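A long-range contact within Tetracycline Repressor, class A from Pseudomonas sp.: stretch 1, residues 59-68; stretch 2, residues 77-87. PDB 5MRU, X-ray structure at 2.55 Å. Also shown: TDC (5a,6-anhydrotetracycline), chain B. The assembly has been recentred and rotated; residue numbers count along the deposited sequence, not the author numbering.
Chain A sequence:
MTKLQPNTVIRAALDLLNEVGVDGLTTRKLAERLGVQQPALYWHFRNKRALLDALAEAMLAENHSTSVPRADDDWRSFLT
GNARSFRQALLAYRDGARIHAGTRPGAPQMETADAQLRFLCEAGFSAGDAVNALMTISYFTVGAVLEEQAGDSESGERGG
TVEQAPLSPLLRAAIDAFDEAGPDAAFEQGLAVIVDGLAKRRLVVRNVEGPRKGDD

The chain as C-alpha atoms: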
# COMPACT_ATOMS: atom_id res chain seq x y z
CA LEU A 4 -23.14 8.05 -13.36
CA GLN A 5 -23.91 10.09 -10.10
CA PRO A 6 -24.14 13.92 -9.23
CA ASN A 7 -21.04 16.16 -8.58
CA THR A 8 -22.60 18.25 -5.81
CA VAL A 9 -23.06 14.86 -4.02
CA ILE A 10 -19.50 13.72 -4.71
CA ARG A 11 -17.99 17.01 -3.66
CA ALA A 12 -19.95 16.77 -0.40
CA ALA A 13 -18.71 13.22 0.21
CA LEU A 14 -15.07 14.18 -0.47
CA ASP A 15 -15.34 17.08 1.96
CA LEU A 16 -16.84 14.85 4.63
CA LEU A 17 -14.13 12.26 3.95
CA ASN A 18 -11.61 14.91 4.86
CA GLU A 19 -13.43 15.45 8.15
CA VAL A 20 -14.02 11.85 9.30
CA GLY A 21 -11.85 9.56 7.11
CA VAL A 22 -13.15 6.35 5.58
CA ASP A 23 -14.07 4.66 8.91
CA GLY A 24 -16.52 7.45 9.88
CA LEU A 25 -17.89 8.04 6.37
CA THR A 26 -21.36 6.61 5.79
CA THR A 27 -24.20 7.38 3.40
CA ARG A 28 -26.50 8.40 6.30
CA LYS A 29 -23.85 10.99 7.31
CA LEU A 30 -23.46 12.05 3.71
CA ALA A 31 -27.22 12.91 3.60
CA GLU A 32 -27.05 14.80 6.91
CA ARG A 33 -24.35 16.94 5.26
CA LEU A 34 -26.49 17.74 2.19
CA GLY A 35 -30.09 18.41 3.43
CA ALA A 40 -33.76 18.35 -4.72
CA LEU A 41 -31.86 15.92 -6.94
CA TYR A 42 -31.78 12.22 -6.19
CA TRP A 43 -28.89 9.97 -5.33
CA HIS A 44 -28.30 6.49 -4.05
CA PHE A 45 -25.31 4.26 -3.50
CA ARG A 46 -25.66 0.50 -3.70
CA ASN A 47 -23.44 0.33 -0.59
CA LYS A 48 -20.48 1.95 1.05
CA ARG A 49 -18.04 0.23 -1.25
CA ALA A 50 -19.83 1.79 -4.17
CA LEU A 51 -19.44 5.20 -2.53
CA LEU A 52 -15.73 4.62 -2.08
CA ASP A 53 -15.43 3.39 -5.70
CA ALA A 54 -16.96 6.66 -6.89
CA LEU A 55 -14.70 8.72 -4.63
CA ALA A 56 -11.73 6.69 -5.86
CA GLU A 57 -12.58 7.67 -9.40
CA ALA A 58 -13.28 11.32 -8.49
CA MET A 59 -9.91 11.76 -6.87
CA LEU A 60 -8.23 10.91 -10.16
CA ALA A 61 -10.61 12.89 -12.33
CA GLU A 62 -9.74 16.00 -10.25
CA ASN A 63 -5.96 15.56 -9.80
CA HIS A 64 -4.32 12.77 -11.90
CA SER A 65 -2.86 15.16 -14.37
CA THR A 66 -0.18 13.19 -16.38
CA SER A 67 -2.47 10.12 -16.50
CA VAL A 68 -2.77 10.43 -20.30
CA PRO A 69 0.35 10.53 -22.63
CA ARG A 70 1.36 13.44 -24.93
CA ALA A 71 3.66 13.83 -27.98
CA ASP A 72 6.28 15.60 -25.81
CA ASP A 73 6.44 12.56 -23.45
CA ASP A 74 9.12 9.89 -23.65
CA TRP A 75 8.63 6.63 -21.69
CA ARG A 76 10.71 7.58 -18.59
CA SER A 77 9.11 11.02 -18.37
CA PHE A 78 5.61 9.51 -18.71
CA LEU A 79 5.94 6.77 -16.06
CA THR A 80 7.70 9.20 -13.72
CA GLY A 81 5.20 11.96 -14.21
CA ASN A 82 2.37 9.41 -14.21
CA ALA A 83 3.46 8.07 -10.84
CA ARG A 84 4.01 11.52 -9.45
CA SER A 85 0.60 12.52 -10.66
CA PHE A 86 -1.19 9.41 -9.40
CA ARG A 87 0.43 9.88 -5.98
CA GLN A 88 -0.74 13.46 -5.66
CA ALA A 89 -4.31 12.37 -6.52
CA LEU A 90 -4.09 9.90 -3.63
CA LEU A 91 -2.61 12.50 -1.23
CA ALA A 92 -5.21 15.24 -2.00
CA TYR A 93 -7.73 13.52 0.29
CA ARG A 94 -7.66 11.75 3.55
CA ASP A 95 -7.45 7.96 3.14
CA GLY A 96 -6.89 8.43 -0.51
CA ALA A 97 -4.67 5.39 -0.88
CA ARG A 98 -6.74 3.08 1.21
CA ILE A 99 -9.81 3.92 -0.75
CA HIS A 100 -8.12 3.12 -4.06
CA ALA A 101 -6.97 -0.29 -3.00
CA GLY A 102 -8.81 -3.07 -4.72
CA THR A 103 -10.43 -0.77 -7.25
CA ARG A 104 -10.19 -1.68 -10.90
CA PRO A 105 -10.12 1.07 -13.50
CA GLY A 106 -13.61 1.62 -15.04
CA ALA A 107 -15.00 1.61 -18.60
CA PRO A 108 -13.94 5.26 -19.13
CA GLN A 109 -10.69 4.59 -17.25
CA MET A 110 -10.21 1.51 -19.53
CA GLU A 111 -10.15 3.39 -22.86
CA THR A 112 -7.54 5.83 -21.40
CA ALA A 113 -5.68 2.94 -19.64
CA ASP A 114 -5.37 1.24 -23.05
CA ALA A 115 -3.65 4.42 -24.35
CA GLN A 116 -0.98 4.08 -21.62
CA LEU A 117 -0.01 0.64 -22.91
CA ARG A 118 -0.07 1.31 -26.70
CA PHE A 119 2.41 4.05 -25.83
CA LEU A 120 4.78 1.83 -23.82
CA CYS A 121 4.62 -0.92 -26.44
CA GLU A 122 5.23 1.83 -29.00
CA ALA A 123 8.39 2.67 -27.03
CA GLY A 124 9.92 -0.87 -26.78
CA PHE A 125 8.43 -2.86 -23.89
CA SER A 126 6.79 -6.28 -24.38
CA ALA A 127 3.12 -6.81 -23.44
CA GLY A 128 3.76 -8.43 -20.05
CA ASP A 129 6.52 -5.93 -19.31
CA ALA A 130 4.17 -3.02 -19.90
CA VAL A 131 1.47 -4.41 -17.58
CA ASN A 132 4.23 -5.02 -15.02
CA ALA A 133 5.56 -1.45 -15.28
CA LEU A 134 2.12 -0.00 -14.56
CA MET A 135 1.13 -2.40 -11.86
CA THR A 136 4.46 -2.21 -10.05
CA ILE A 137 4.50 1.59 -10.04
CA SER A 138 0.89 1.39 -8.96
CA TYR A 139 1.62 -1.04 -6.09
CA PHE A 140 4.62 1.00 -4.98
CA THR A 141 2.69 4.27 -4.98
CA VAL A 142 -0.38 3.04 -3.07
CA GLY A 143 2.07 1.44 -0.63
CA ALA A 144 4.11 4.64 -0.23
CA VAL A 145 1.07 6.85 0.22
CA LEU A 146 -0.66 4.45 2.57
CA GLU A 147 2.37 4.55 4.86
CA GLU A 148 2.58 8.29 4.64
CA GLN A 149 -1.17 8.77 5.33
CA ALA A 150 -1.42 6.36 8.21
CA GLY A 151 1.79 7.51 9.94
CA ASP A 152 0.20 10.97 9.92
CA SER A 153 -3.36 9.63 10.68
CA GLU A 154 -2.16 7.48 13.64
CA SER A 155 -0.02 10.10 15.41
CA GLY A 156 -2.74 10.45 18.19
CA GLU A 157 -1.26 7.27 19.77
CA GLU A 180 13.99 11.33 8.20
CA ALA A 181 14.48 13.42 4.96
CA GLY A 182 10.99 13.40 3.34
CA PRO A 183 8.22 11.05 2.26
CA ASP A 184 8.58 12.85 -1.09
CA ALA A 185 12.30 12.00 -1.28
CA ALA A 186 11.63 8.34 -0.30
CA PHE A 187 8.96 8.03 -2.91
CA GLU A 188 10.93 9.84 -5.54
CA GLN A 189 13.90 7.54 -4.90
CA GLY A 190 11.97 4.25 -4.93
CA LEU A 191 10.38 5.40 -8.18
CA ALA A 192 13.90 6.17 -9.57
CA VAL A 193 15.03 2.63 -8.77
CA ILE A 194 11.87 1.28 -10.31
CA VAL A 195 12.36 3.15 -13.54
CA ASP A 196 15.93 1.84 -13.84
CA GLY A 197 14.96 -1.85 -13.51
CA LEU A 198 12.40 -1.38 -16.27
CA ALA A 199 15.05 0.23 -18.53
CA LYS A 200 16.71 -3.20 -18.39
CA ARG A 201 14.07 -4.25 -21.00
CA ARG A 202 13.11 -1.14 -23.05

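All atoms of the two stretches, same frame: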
# COMPACT_ATOMS: atom_id res chain seq x y z
N MET A 59 -11.20 11.27 -7.28
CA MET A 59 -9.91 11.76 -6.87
C MET A 59 -8.97 11.90 -8.04
O MET A 59 -8.25 12.88 -8.13
CB MET A 59 -9.33 10.87 -5.80
CG MET A 59 -9.94 11.16 -4.45
SD MET A 59 -9.14 10.15 -3.22
CE MET A 59 -10.53 10.02 -2.11
N LEU A 60 -9.02 10.92 -8.93
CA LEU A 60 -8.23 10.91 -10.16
C LEU A 60 -8.73 11.89 -11.20
O LEU A 60 -7.97 12.54 -11.86
CB LEU A 60 -8.20 9.50 -10.77
CG LEU A 60 -7.67 8.34 -9.89
CD1 LEU A 60 -7.49 7.04 -10.70
CD2 LEU A 60 -6.38 8.71 -9.16
N ALA A 61 -10.04 11.95 -11.38
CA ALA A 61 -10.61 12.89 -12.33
C ALA A 61 -10.08 14.31 -12.02
O ALA A 61 -9.57 14.99 -12.89
CB ALA A 61 -12.14 12.83 -12.28
N GLU A 62 -10.15 14.69 -10.75
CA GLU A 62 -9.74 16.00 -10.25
C GLU A 62 -8.24 16.26 -10.28
O GLU A 62 -7.84 17.38 -10.53
CB GLU A 62 -10.21 16.16 -8.81
CG GLU A 62 -10.12 17.56 -8.22
CD GLU A 62 -10.62 17.59 -6.79
OE1 GLU A 62 -9.82 17.27 -5.89
OE2 GLU A 62 -11.82 17.87 -6.56
N ASN A 63 -7.40 15.27 -9.97
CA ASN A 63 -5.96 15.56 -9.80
C ASN A 63 -4.88 14.78 -10.59
O ASN A 63 -3.73 15.24 -10.65
CB ASN A 63 -5.63 15.50 -8.31
CG ASN A 63 -5.93 16.80 -7.60
OD1 ASN A 63 -5.36 17.85 -7.93
ND2 ASN A 63 -6.80 16.73 -6.60
N HIS A 64 -5.25 13.64 -11.17
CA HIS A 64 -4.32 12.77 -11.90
C HIS A 64 -4.05 13.38 -13.25
O HIS A 64 -4.75 13.12 -14.22
CB HIS A 64 -4.90 11.35 -12.04
CG HIS A 64 -3.93 10.35 -12.58
ND1 HIS A 64 -2.57 10.55 -12.59
CD2 HIS A 64 -4.14 9.12 -13.11
CE1 HIS A 64 -1.98 9.49 -13.12
NE2 HIS A 64 -2.91 8.61 -13.44
N SER A 65 -3.00 14.19 -13.31
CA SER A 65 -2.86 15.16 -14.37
C SER A 65 -1.89 14.74 -15.52
O SER A 65 -2.01 15.27 -16.65
CB SER A 65 -2.48 16.52 -13.74
OG SER A 65 -1.18 16.47 -13.17
N THR A 66 -0.93 13.84 -15.26
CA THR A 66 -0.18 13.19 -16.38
C THR A 66 -0.50 11.67 -16.40
O THR A 66 0.35 10.83 -16.67
CB THR A 66 1.36 13.62 -16.47
OG1 THR A 66 2.05 13.03 -17.61
CG2 THR A 66 2.07 13.29 -15.20
N SER A 67 -1.78 11.37 -16.13
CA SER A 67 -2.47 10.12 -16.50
C SER A 67 -2.34 9.75 -17.98
O SER A 67 -1.83 8.70 -18.33
CB SER A 67 -3.97 10.25 -16.16
OG SER A 67 -4.82 9.44 -16.96
N VAL A 68 -2.85 10.61 -18.85
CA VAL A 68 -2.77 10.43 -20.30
C VAL A 68 -1.39 10.87 -20.89
O VAL A 68 -0.82 11.88 -20.45
CB VAL A 68 -3.96 11.17 -20.99
CG1 VAL A 68 -3.75 11.30 -22.49
CG2 VAL A 68 -5.29 10.46 -20.69
N SER A 77 9.80 9.81 -18.81
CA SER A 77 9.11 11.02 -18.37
C SER A 77 7.63 10.78 -18.13
O SER A 77 7.06 11.39 -17.24
CB SER A 77 9.29 12.14 -19.38
OG SER A 77 8.47 11.90 -20.51
N PHE A 78 7.01 9.88 -18.91
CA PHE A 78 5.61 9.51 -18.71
C PHE A 78 5.36 8.69 -17.43
O PHE A 78 4.48 9.03 -16.63
CB PHE A 78 5.07 8.71 -19.90
CG PHE A 78 3.79 8.00 -19.59
CD1 PHE A 78 2.62 8.71 -19.37
CD2 PHE A 78 3.75 6.62 -19.44
CE1 PHE A 78 1.44 8.07 -19.02
CE2 PHE A 78 2.57 5.97 -19.10
CZ PHE A 78 1.41 6.70 -18.89
N LEU A 79 6.08 7.59 -17.26
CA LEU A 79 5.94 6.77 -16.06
C LEU A 79 6.26 7.53 -14.78
O LEU A 79 5.60 7.30 -13.74
CB LEU A 79 6.84 5.55 -16.09
CG LEU A 79 6.53 4.51 -17.15
CD1 LEU A 79 7.66 3.49 -17.24
CD2 LEU A 79 5.19 3.82 -16.96
N THR A 80 7.28 8.39 -14.86
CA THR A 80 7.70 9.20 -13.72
C THR A 80 6.60 10.17 -13.38
O THR A 80 6.06 10.16 -12.26
CB THR A 80 8.95 10.02 -14.03
OG1 THR A 80 10.11 9.15 -14.04
CG2 THR A 80 9.15 11.08 -12.98
N GLY A 81 6.26 11.00 -14.36
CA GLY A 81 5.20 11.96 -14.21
C GLY A 81 3.91 11.31 -13.77
O GLY A 81 3.26 11.76 -12.81
N ASN A 82 3.55 10.25 -14.49
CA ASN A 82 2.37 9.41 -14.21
C ASN A 82 2.26 8.96 -12.78
O ASN A 82 1.19 9.01 -12.22
CB ASN A 82 2.44 8.16 -15.04
CG ASN A 82 1.33 7.23 -14.73
OD1 ASN A 82 1.56 6.13 -14.23
ND2 ASN A 82 0.11 7.65 -15.06
N ALA A 83 3.38 8.53 -12.23
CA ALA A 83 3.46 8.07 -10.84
C ALA A 83 3.36 9.22 -9.88
O ALA A 83 2.69 9.15 -8.85
CB ALA A 83 4.79 7.36 -10.63
N ARG A 84 4.09 10.29 -10.21
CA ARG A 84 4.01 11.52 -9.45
C ARG A 84 2.61 12.03 -9.39
O ARG A 84 2.15 12.48 -8.34
CB ARG A 84 4.92 12.58 -10.07
CG ARG A 84 6.33 12.40 -9.60
CD ARG A 84 7.22 13.22 -10.45
NE ARG A 84 8.55 13.33 -9.87
CZ ARG A 84 9.63 13.65 -10.57
NH1 ARG A 84 9.54 13.89 -11.88
NH2 ARG A 84 10.82 13.72 -9.97
N SER A 85 1.94 11.96 -10.53
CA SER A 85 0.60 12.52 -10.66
C SER A 85 -0.47 11.67 -9.97
O SER A 85 -1.39 12.20 -9.37
CB SER A 85 0.28 12.64 -12.11
OG SER A 85 -0.90 13.34 -12.26
N PHE A 86 -0.35 10.35 -10.11
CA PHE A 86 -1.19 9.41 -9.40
C PHE A 86 -1.09 9.71 -7.91
O PHE A 86 -2.08 10.07 -7.28
CB PHE A 86 -0.73 7.98 -9.71
CG PHE A 86 -1.55 6.88 -9.04
CD1 PHE A 86 -2.92 6.93 -9.00
CD2 PHE A 86 -0.92 5.76 -8.52
CE1 PHE A 86 -3.66 5.92 -8.42
CE2 PHE A 86 -1.65 4.74 -7.93
CZ PHE A 86 -3.04 4.82 -7.88
N ARG A 87 0.13 9.66 -7.39
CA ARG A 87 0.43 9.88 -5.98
C ARG A 87 -0.21 11.10 -5.42
O ARG A 87 -0.74 11.06 -4.34
CB ARG A 87 1.94 10.02 -5.78
CG ARG A 87 2.30 10.45 -4.39
CD ARG A 87 3.72 10.06 -4.05
NE ARG A 87 4.15 10.47 -2.68
CZ ARG A 87 4.73 11.64 -2.37
NH1 ARG A 87 4.93 12.54 -3.30
NH2 ARG A 87 5.11 11.90 -1.13
O12 TDC B . -4.69 1.96 -10.20
C12 TDC B . -4.23 1.89 -11.37
C1B TDC B . -4.34 0.62 -12.14
C11 TDC B . -5.02 -0.44 -11.57
O11 TDC B . -5.57 -0.35 -10.30
C1A TDC B . -5.16 -1.64 -12.26
C10 TDC B . -5.84 -2.70 -11.69
O10 TDC B . -6.40 -2.64 -10.42
C9 TDC B . -5.98 -3.96 -12.43
C8 TDC B . -5.44 -4.04 -13.70
C7 TDC B . -4.77 -2.95 -14.23
C61 TDC B . -4.61 -1.75 -13.54
C6 TDC B . -3.92 -0.66 -14.11
C62 TDC B . -3.31 -0.69 -15.48
C51 TDC B . -3.79 0.54 -13.41
C5 TDC B . -3.03 1.70 -14.02
C1C TDC B . -3.61 3.07 -12.06
C1 TDC B . -4.62 3.71 -13.03
O1 TDC B . -5.78 3.29 -13.06
O1C TDC B . -3.09 4.00 -11.15
C41 TDC B . -2.48 2.65 -12.95
C4 TDC B . -1.74 3.85 -13.62
N4 TDC B . -0.46 4.37 -13.01
C43 TDC B . -0.42 4.38 -11.52
C42 TDC B . 0.64 3.46 -13.50
C3 TDC B . -2.71 4.97 -14.02
O3 TDC B . -2.22 5.90 -14.63
C2 TDC B . -4.13 4.83 -13.80
C21 TDC B . -5.07 5.85 -14.30
O21 TDC B . -4.65 6.78 -15.01
N21 TDC B . -6.40 5.73 -14.12

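Residues 59-63 form the last part of a helix that begins earlier in the chain, and His 64 is the first residue to leave helical phi/psi. The helix ends with the bond from His 64 N to Leu 60 O (3.0 Å), after which the chain runs on as a loop through Val 68. Stretch 2 is helical throughout, belonging to a helix that extends beyond it in both directions. The loop of stretch 1 lies along this helix with the two chains running in opposite senses: His 64 CA is 5.1 Å from Ser 85 CA, and two residues further on Thr 66 CA is 5.0 Å from Asn 82 CA, about one helical turn back. Together the stretches bury 436 Å².

Ser 85 is the centre of the polar contact. Its CA-to-CB bond points toward stretch 1, and its hydroxyl accepts hydrogen bonds from two successive backbone amides of the loop, Ser 65 N at a very short 2.5 Å and Thr 66 N at 3.0 Å from Ser 85 OG. These amides lie beyond the helix end, and the serine side chain supplies them with an acceptor. A third, weak hydrogen bond joins His 64 ND1 to Ser 85 OG (3.3 Å), with the hydroxyl at the edge of the imidazole ring.

Thr 66 packs against the same helix at a point where there is no side chain. Its CG2 approaches Gly 81 C to 3.1 Å and Ser 85 CB to 3.6 Å, and an ideal CB on Gly 81 would sit 3.0 Å from Thr 66 CG2, a clash. The absence of a side chain therefore permits this close approach of loop and helix. The backbone adds a CA-H...O contact, with Asn 82 CA 3.5 Å from Thr 66 O. Further along the loop, Phe 78 reaches in with its ring, and Ser 67 O lies at the ring edge, 3.4 Å from Phe 78 CE1.

At the other end of the contact, the packing is apolar and aromatic. Leu 60 (chi1 m, chi2 t) brings CD2 to 3.9 Å from Phe 86 CD1, meeting the phenyl ring at its edge. Phe 86 in turn directs an edge toward the face of His 64, with ring centroids 5.9 Å apart and planes at 52°.

The bound 5a,6-anhydrotetracycline draws on both stretches at once. His 64 NE2 and Asn 82 ND2 each form a hydrogen bond to O3 of the ligand, at 3.0 Å and 2.9 Å from that atom respectively, so one ligand oxygen bridges loop and helix. The amide of Asn 82 is used at both ends, since its OD1 accepts a hydrogen bond from ligand N4 at 2.9 Å. Ser 67 OG contributes a weak bond to ligand O21 (3.3 Å), while ligand O1C lies over one face of the Phe 86 ring. With Ser 85 OG at ND1 and the ligand at NE2, the His 64 ring has a hydrogen-bonding partner at each nitrogen.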